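Local atomic coordinates of DNA polymerase (Bacillus phage phi29, PDB entry 2PYJ), a protein that replicates the viral genome by protein-primed, strand-displacing DNA synthesis with high processivity and fidelity, and in its natural form also has a 3'-5' exonuclease activity. Residues Val210-Ser215 with Pro424-Met429; Ile285-Cys290 with Ile323-Leu328. The protein carries 2 engineered substitutions. All coordinates share one frame; numbering follows the deposited sequence.

How the contacts relate
Contact 1 (210-215 with 424-429) joins the DNA- and terminal-protein-binding region, 192-229, to the polymerisation region; contact 2 (285-290 with 323-328) falls wholly within the latter, and its two strands belong to the chain that runs between the halves of contact 1. Their centres are 22 Å apart and their nearest atoms about 6 Å, so they are neighbours that do not touch. Strand 340-356 pairs with strand 283-294 of contact 2 and also with strands 263-265 and 267-272, which pack against contact 1. In contact 1 the side chain of Met429 is about 12 Å from the bound dGTP; contact 2 comes within about 10 Å of the nucleic acid at its nearest atom.

Contact 1. Residues Val210-Ser215 with Pro424-Met429; sequences VFPTLS and PVYTPM
The rings of Phe211 and Tyr426 make the dense end of this contact. CD2 of Phe211 comes over one face of the Tyr426 ring, 3.5 Å from its CD2. The centroids are 5.3 Å apart and the planes meet at 52°, an oblique pairing. Pro428 contributes to the same cluster, its CD lying over the centre of a face of the tyrosine ring, while the carbonyl oxygen of Pro212 meets the ring edge. With its CG anti to the backbone N (chi1 -164°), Tyr426 sends its ring up against Phe211 and Pro212, and its OH continues to a hydrogen bond with the carbonyl oxygen of Gly266. Met429 bends at chi2, bringing its methyl CE to the edge of the Phe211 ring, 3.8 Å from CE2; Phe393 adds an edge-to-face partner to that phenylalanine. A second close contact sets the buried Pro424 against the other segment, its CG 3.4 Å from Leu214 O.

The layout is a loop between helices 204-210 and 216-223 laid across the start of helix 427-447, so residues of the DNA- and terminal-protein-binding region rest on the polymerisation region. Thr427 OG1 hydrogen-bonds to Asp219 on helix 216-223, a further link between the two regions.

Between the backbones of Phe211-Leu214 and Val425 the fit is looser and wetter. No direct hydrogen bond joins the segments, and water does that work. One water donates to both Phe211 O and Val425 O, the latter at 2.6 Å. A second donates to Pro212 O and to Val425 O and accepts from Leu214 N at 2.8 Å, so Val425 O receives two water bonds. At the rim, the exposed Thr213 comes nearest to Pro424 through CG2, 3.8 Å from Pro424 O.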
ATOM      1  N   VAL G 210      -0.857  -3.385  26.912  1.00 12.92           N
ATOM      2  CA  VAL G 210      -1.225  -4.549  26.090  1.00 11.83           C
ATOM      3  C   VAL G 210      -0.257  -4.763  24.917  1.00 13.18           C
ATOM      4  O   VAL G 210      -0.017  -5.902  24.486  1.00 13.51           O
ATOM      5  CB  VAL G 210      -2.677  -4.387  25.554  1.00 12.24           C
ATOM      6  CG1 VAL G 210      -3.065  -5.537  24.670  1.00 12.44           C
ATOM      7  CG2 VAL G 210      -3.677  -4.261  26.731  1.00 12.09           C
ATOM      8  N   PHE G 211       0.292  -3.666  24.394  1.00 12.77           N
ATOM      9  CA  PHE G 211       1.243  -3.742  23.288  1.00 12.63           C
ATOM     10  C   PHE G 211       2.563  -3.078  23.671  1.00 12.68           C
ATOM     11  O   PHE G 211       2.901  -2.007  23.152  1.00 14.54           O
ATOM     12  CB  PHE G 211       0.652  -3.106  22.026  1.00 13.13           C
ATOM     13  CG  PHE G 211      -0.664  -3.701  21.605  1.00 13.53           C
ATOM     14  CD1 PHE G 211      -1.815  -2.912  21.542  1.00 13.35           C
ATOM     15  CD2 PHE G 211      -0.758  -5.053  21.269  1.00 14.31           C
ATOM     16  CE1 PHE G 211      -3.041  -3.466  21.141  1.00 13.56           C
ATOM     17  CE2 PHE G 211      -1.983  -5.614  20.869  1.00 13.25           C
ATOM     18  CZ  PHE G 211      -3.122  -4.818  20.808  1.00 12.56           C
ATOM     19  N   PRO G 212       3.329  -3.720  24.572  1.00 11.39           N
ATOM     20  CA  PRO G 212       4.556  -3.095  25.042  1.00 12.50           C
ATOM     21  C   PRO G 212       5.611  -3.000  23.948  1.00 12.19           C
ATOM     22  O   PRO G 212       5.624  -3.803  23.008  1.00  9.97           O
ATOM     23  CB  PRO G 212       5.022  -4.020  26.175  1.00 14.23           C
ATOM     24  CG  PRO G 212       4.429  -5.350  25.843  1.00 14.52           C
ATOM     25  CD  PRO G 212       3.109  -5.042  25.188  1.00 13.33           C
ATOM     26  N   THR G 213       6.478  -2.008  24.073  1.00 12.24           N
ATOM     27  CA  THR G 213       7.570  -1.823  23.129  1.00 12.42           C
ATOM     28  C   THR G 213       8.633  -2.885  23.401  1.00 12.14           C
ATOM     29  O   THR G 213       9.243  -2.898  24.468  1.00 12.04           O
ATOM     30  CB  THR G 213       8.168  -0.412  23.267  1.00 13.69           C
ATOM     31  OG1 THR G 213       7.109   0.550  23.177  1.00 13.54           O
ATOM     32  CG2 THR G 213       9.209  -0.144  22.171  1.00 14.17           C
ATOM     33  N   LEU G 214       8.814  -3.798  22.449  1.00 11.99           N
ATOM     34  CA  LEU G 214       9.847  -4.818  22.557  1.00 12.56           C
ATOM     35  C   LEU G 214      11.210  -4.233  22.213  1.00 14.04           C
ATOM     36  O   LEU G 214      11.313  -3.282  21.425  1.00 13.02           O
ATOM     37  CB  LEU G 214       9.561  -5.999  21.626  1.00 12.72           C
ATOM     38  CG  LEU G 214       8.253  -6.786  21.790  1.00 13.89           C
ATOM     39  CD1 LEU G 214       8.356  -8.085  21.007  1.00 13.88           C
ATOM     40  CD2 LEU G 214       7.927  -7.055  23.250  1.00 12.94           C
ATOM     41  N   SER G 215      12.251  -4.817  22.795  1.00 13.85           N
ATOM     42  CA  SER G 215      13.627  -4.488  22.436  1.00 14.86           C
ATOM     43  C   SER G 215      13.850  -4.701  20.932  1.00 15.41           C
ATOM     44  O   SER G 215      13.149  -5.495  20.299  1.00 14.75           O
ATOM     45  CB  SER G 215      14.595  -5.365  23.225  1.00 14.68           C
ATOM     46  OG  SER G 215      14.529  -6.705  22.774  1.00 14.67           O
ATOM     47  N   PRO G 424       9.723  -0.158  17.807  1.00 12.69           N
ATOM     48  CA  PRO G 424       8.706  -1.075  17.280  1.00 12.83           C
ATOM     49  C   PRO G 424       7.325  -0.702  17.821  1.00 11.64           C
ATOM     50  O   PRO G 424       7.226  -0.194  18.939  1.00 13.40           O
ATOM     51  CB  PRO G 424       9.126  -2.435  17.850  1.00 12.29           C
ATOM     52  CG  PRO G 424      10.529  -2.286  18.248  1.00 12.95           C
ATOM     53  CD  PRO G 424      10.754  -0.865  18.588  1.00 11.95           C
ATOM     54  N   VAL G 425       6.285  -0.924  17.026  1.00 11.39           N
ATOM     55  CA  VAL G 425       4.915  -0.781  17.503  1.00 11.42           C
ATOM     56  C   VAL G 425       4.574  -2.115  18.205  1.00 11.09           C
ATOM     57  O   VAL G 425       4.822  -2.256  19.392  1.00  9.55           O
ATOM     58  CB  VAL G 425       3.921  -0.403  16.355  1.00 12.34           C
ATOM     59  CG1 VAL G 425       2.491  -0.264  16.892  1.00 10.67           C
ATOM     60  CG2 VAL G 425       4.366   0.902  15.653  1.00 12.39           C
ATOM     61  N   TYR G 426       4.058  -3.102  17.472  1.00 10.18           N
ATOM     62  CA  TYR G 426       3.879  -4.448  18.059  1.00  9.75           C
ATOM     63  C   TYR G 426       3.851  -5.523  16.988  1.00  9.37           C
ATOM     64  O   TYR G 426       2.794  -5.971  16.537  1.00  9.73           O
ATOM     65  CB  TYR G 426       2.648  -4.521  18.978  1.00  9.15           C
ATOM     66  CG  TYR G 426       2.665  -5.744  19.858  1.00  8.04           C
ATOM     67  CD1 TYR G 426       3.550  -5.840  20.938  1.00  8.64           C
ATOM     68  CD2 TYR G 426       1.821  -6.826  19.597  1.00  7.99           C
ATOM     69  CE1 TYR G 426       3.576  -6.980  21.751  1.00  7.22           C
ATOM     70  CE2 TYR G 426       1.838  -7.963  20.397  1.00  6.63           C
ATOM     71  CZ  TYR G 426       2.720  -8.035  21.472  1.00  7.71           C
ATOM     72  OH  TYR G 426       2.747  -9.159  22.250  1.00  6.65           O
ATOM     73  N   THR G 427       5.047  -5.944  16.608  1.00 11.55           N
ATOM     74  CA  THR G 427       5.252  -6.814  15.460  1.00 11.70           C
ATOM     75  C   THR G 427       4.617  -8.223  15.588  1.00 11.57           C
ATOM     76  O   THR G 427       4.158  -8.761  14.585  1.00 13.72           O
ATOM     77  CB  THR G 427       6.753  -6.854  15.079  1.00 13.74           C
ATOM     78  OG1 THR G 427       7.242  -5.508  15.004  1.00 15.37           O
ATOM     79  CG2 THR G 427       6.976  -7.536  13.713  1.00 12.78           C
ATOM     80  N   PRO G 428       4.552  -8.808  16.819  1.00 11.05           N
ATOM     81  CA  PRO G 428       3.838 -10.112  16.918  1.00 10.97           C
ATOM     82  C   PRO G 428       2.415 -10.097  16.367  1.00 11.86           C
ATOM     83  O   PRO G 428       1.969 -11.097  15.833  1.00 11.56           O
ATOM     84  CB  PRO G 428       3.820 -10.393  18.421  1.00  9.63           C
ATOM     85  CG  PRO G 428       4.996  -9.648  18.958  1.00  9.82           C
ATOM     86  CD  PRO G 428       5.090  -8.393  18.127  1.00  9.85           C
ATOM     87  N   MET G 429       1.708  -8.974  16.509  1.00 12.44           N
ATOM     88  CA  MET G 429       0.373  -8.839  15.938  1.00 13.48           C
ATOM     89  C   MET G 429       0.416  -8.985  14.411  1.00 13.93           C
ATOM     90  O   MET G 429      -0.434  -9.642  13.827  1.00 14.09           O
ATOM     91  CB  MET G 429      -0.267  -7.500  16.329  1.00 15.35           C
ATOM     92  CG  MET G 429      -1.169  -7.569  17.531  1.00 16.85           C
ATOM     93  SD  MET G 429      -2.674  -8.494  17.160  1.00 16.62           S
ATOM     94  CE  MET G 429      -3.501  -8.426  18.759  1.00 14.13           C
TER
HETATM   95  O   HOH W   1       4.298  -0.638  21.344  1.00 16.78           O
HETATM   96  O   HOH W   2       6.734  -3.846  20.588  1.00  4.40           O

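Contact 2. Residues Ile285-Cys290 with Ile323-Leu328; sequences IQHIRC and IADLWL
His287 carries CG anti to the backbone N (chi1 -175°), whereas Trp327 turns CG anti to its carbonyl carbon (chi1 -71°), laying the imidazole over the indole. The His287 ring and the five-membered ring of Trp327 form an offset stack, planes 5° and centroids 3.9 Å apart; His287 CB makes a CH-pi contact over the six-membered ring. Asp325 presents OD1 to His287 NE2 at 2.6 Å; OD1 lies in the ring plane, while NE2 meets it on its syn side, tilted out of the carboxylate plane. Asp325 OD2 takes Arg289 NH1 from above that plane, a 3.2 Å salt bridge; Glu346 also pairs with this arginine.

His287-Trp327 and Arg289-Asp325 are the antiparallel non-hydrogen-bonded pairs, so Asp325 reaches His287 diagonally. Gln286, Ile288 and Cys290 form hydrogen-bonded pairs with Leu328, Leu326 and Ala324, two backbone bonds each. These six side chains occupy the other face, where Ile288 CD1 meets Leu328 CD1 at 3.8 Å. Strand 340-356 pairs along the far edge of 283-294.

The carboxylate thus joins His287 and Arg289 on one face of their strand. It may raise the histidine's proton affinity, though Arg289 would offset this; the stack and NE2 bond fix the ring's rotation.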
ATOM      1  N   ILE G 285       6.158 -18.493  18.421  1.00 10.75           N
ATOM      2  CA  ILE G 285       7.025 -18.538  17.248  1.00 12.94           C
ATOM      3  C   ILE G 285       8.148 -19.512  17.550  1.00 13.19           C
ATOM      4  O   ILE G 285       8.827 -19.395  18.590  1.00 14.07           O
ATOM      5  CB  ILE G 285       7.636 -17.167  16.945  1.00 12.49           C
ATOM      6  CG1 ILE G 285       6.537 -16.179  16.516  1.00 12.30           C
ATOM      7  CG2 ILE G 285       8.725 -17.294  15.897  1.00 10.73           C
ATOM      8  CD1 ILE G 285       6.956 -14.714  16.584  1.00 11.36           C
ATOM      9  N   GLN G 286       8.340 -20.476  16.653  1.00 11.61           N
ATOM     10  CA  GLN G 286       9.357 -21.499  16.820  1.00 10.53           C
ATOM     11  C   GLN G 286      10.434 -21.407  15.749  1.00 10.90           C
ATOM     12  O   GLN G 286      10.126 -21.372  14.554  1.00  9.62           O
ATOM     13  CB  GLN G 286       8.724 -22.886  16.754  1.00  9.29           C
ATOM     14  CG  GLN G 286       9.743 -24.030  16.840  1.00 10.91           C
ATOM     15  CD  GLN G 286      10.178 -24.323  18.263  1.00 12.07           C
ATOM     16  OE1 GLN G 286       9.347 -24.597  19.119  1.00 10.01           O
ATOM     17  NE2 GLN G 286      11.492 -24.295  18.511  1.00 10.36           N
ATOM     18  N   HIS G 287      11.691 -21.394  16.191  1.00  9.87           N
ATOM     19  CA  HIS G 287      12.840 -21.516  15.295  1.00 12.30           C
ATOM     20  C   HIS G 287      13.152 -22.998  15.110  1.00 13.45           C
ATOM     21  O   HIS G 287      13.423 -23.710  16.079  1.00 12.05           O
ATOM     22  CB  HIS G 287      14.064 -20.770  15.853  1.00 10.33           C
ATOM     23  CG  HIS G 287      15.244 -20.754  14.920  1.00 10.66           C
ATOM     24  ND1 HIS G 287      16.540 -20.596  15.362  1.00  8.22           N
ATOM     25  CD2 HIS G 287      15.322 -20.902  13.577  1.00 11.07           C
ATOM     26  CE1 HIS G 287      17.363 -20.638  14.331  1.00  9.79           C
ATOM     27  NE2 HIS G 287      16.648 -20.822  13.236  1.00 10.15           N
ATOM     28  N   ILE G 288      13.065 -23.459  13.869  1.00 15.33           N
ATOM     29  CA  ILE G 288      13.420 -24.838  13.510  1.00 16.68           C
ATOM     30  C   ILE G 288      14.394 -24.892  12.344  1.00 16.74           C
ATOM     31  O   ILE G 288      14.496 -23.946  11.553  1.00 17.72           O
ATOM     32  CB  ILE G 288      12.169 -25.695  13.130  1.00 19.35           C
ATOM     33  CG1 ILE G 288      11.547 -25.214  11.803  1.00 19.93           C
ATOM     34  CG2 ILE G 288      11.134 -25.691  14.281  1.00 19.05           C
ATOM     35  CD1 ILE G 288      10.501 -26.148  11.244  1.00 22.32           C
ATOM     36  N   ARG G 289      15.128 -26.002  12.272  1.00 15.89           N
ATOM     37  CA  ARG G 289      15.792 -26.443  11.056  1.00 15.51           C
ATOM     38  C   ARG G 289      15.218 -27.817  10.718  1.00 14.79           C
ATOM     39  O   ARG G 289      15.093 -28.667  11.600  1.00 14.06           O
ATOM     40  CB  ARG G 289      17.305 -26.512  11.243  1.00 16.53           C
ATOM     41  CG  ARG G 289      18.009 -25.152  11.120  1.00 19.44           C
ATOM     42  CD  ARG G 289      19.532 -25.286  11.235  1.00 22.71           C
ATOM     43  NE  ARG G 289      19.966 -25.464  12.623  1.00 25.80           N
ATOM     44  CZ  ARG G 289      20.270 -24.472  13.467  1.00 27.81           C
ATOM     45  NH1 ARG G 289      20.202 -23.197  13.082  1.00 27.39           N
ATOM     46  NH2 ARG G 289      20.648 -24.756  14.710  1.00 28.47           N
ATOM     47  N   CYS G 290      14.838 -28.018   9.454  1.00 13.19           N
ATOM     48  CA  CYS G 290      14.257 -29.288   9.018  1.00 13.26           C
ATOM     49  C   CYS G 290      14.446 -29.543   7.529  1.00 12.85           C
ATOM     50  O   CYS G 290      14.956 -28.691   6.784  1.00 13.89           O
ATOM     51  CB  CYS G 290      12.749 -29.329   9.350  1.00 14.11           C
ATOM     52  SG  CYS G 290      11.722 -28.217   8.315  1.00 16.52           S
ATOM     53  N   ILE G 323      18.916 -27.846   4.136  1.00 14.36           N
ATOM     54  CA  ILE G 323      18.214 -27.712   5.428  1.00 16.89           C
ATOM     55  C   ILE G 323      17.472 -26.384   5.491  1.00 17.55           C
ATOM     56  O   ILE G 323      18.094 -25.309   5.388  1.00 20.55           O
ATOM     57  CB  ILE G 323      19.190 -27.793   6.646  1.00 18.36           C
ATOM     58  CG1 ILE G 323      20.176 -28.964   6.501  1.00 19.01           C
ATOM     59  CG2 ILE G 323      18.402 -27.856   7.990  1.00 18.03           C
ATOM     60  CD1 ILE G 323      19.528 -30.328   6.315  1.00 19.92           C
ATOM     61  N   ALA G 324      16.150 -26.446   5.640  1.00 14.95           N
ATOM     62  CA  ALA G 324      15.346 -25.243   5.762  1.00 14.68           C
ATOM     63  C   ALA G 324      15.437 -24.715   7.183  1.00 16.82           C
ATOM     64  O   ALA G 324      15.137 -25.428   8.148  1.00 15.96           O
ATOM     65  CB  ALA G 324      13.903 -25.516   5.376  1.00 15.24           C
ATOM     66  N   ASP G 325      15.852 -23.458   7.295  1.00 17.57           N
ATOM     67  CA  ASP G 325      16.062 -22.805   8.574  1.00 16.72           C
ATOM     68  C   ASP G 325      14.984 -21.738   8.732  1.00 15.85           C
ATOM     69  O   ASP G 325      15.069 -20.665   8.136  1.00 14.42           O
ATOM     70  CB  ASP G 325      17.486 -22.201   8.624  1.00 18.35           C
ATOM     71  CG  ASP G 325      17.871 -21.705  10.012  1.00 18.61           C
ATOM     72  OD1 ASP G 325      17.025 -21.103  10.701  1.00 18.38           O
ATOM     73  OD2 ASP G 325      19.027 -21.914  10.409  1.00 20.32           O
ATOM     74  N   LEU G 326      13.978 -22.036   9.560  1.00 13.64           N
ATOM     75  CA  LEU G 326      12.722 -21.278   9.569  1.00 14.79           C
ATOM     76  C   LEU G 326      12.300 -20.810  10.953  1.00 13.87           C
ATOM     77  O   LEU G 326      12.440 -21.549  11.933  1.00 10.88           O
ATOM     78  CB  LEU G 326      11.596 -22.142   8.976  1.00 15.28           C
ATOM     79  CG  LEU G 326      11.888 -22.824   7.634  1.00 17.46           C
ATOM     80  CD1 LEU G 326      10.827 -23.876   7.313  1.00 17.39           C
ATOM     81  CD2 LEU G 326      12.005 -21.803   6.516  1.00 16.81           C
ATOM     82  N   TRP G 327      11.786 -19.579  11.019  1.00 13.13           N
ATOM     83  CA  TRP G 327      11.076 -19.078  12.195  1.00 13.06           C
ATOM     84  C   TRP G 327       9.604 -19.035  11.837  1.00 13.66           C
ATOM     85  O   TRP G 327       9.216 -18.341  10.911  1.00 14.35           O
ATOM     86  CB  TRP G 327      11.551 -17.688  12.570  1.00 14.11           C
ATOM     87  CG  TRP G 327      12.928 -17.640  13.146  1.00 14.00           C
ATOM     88  CD1 TRP G 327      14.103 -17.711  12.465  1.00 12.61           C
ATOM     89  CD2 TRP G 327      13.272 -17.485  14.521  1.00 14.26           C
ATOM     90  NE1 TRP G 327      15.157 -17.612  13.326  1.00 11.77           N
ATOM     91  CE2 TRP G 327      14.680 -17.470  14.598  1.00 13.73           C
ATOM     92  CE3 TRP G 327      12.527 -17.362  15.699  1.00 14.24           C
ATOM     93  CZ2 TRP G 327      15.364 -17.346  15.808  1.00 14.24           C
ATOM     94  CZ3 TRP G 327      13.203 -17.229  16.901  1.00 14.91           C
ATOM     95  CH2 TRP G 327      14.613 -17.226  16.946  1.00 13.46           C
ATOM     96  N   LEU G 328       8.783 -19.799  12.554  1.00 11.71           N
ATOM     97  CA  LEU G 328       7.388 -19.966  12.174  1.00 12.94           C
ATOM     98  C   LEU G 328       6.466 -19.730  13.344  1.00 12.32           C
ATOM     99  O   LEU G 328       6.729 -20.218  14.444  1.00 13.18           O
ATOM    100  CB  LEU G 328       7.154 -21.391  11.652  1.00 15.29           C
ATOM    101  CG  LEU G 328       7.979 -21.867  10.448  1.00 16.71           C
ATOM    102  CD1 LEU G 328       7.999 -23.375  10.394  1.00 17.46           C
ATOM    103  CD2 LEU G 328       7.431 -21.282   9.163  1.00 19.18           C
TER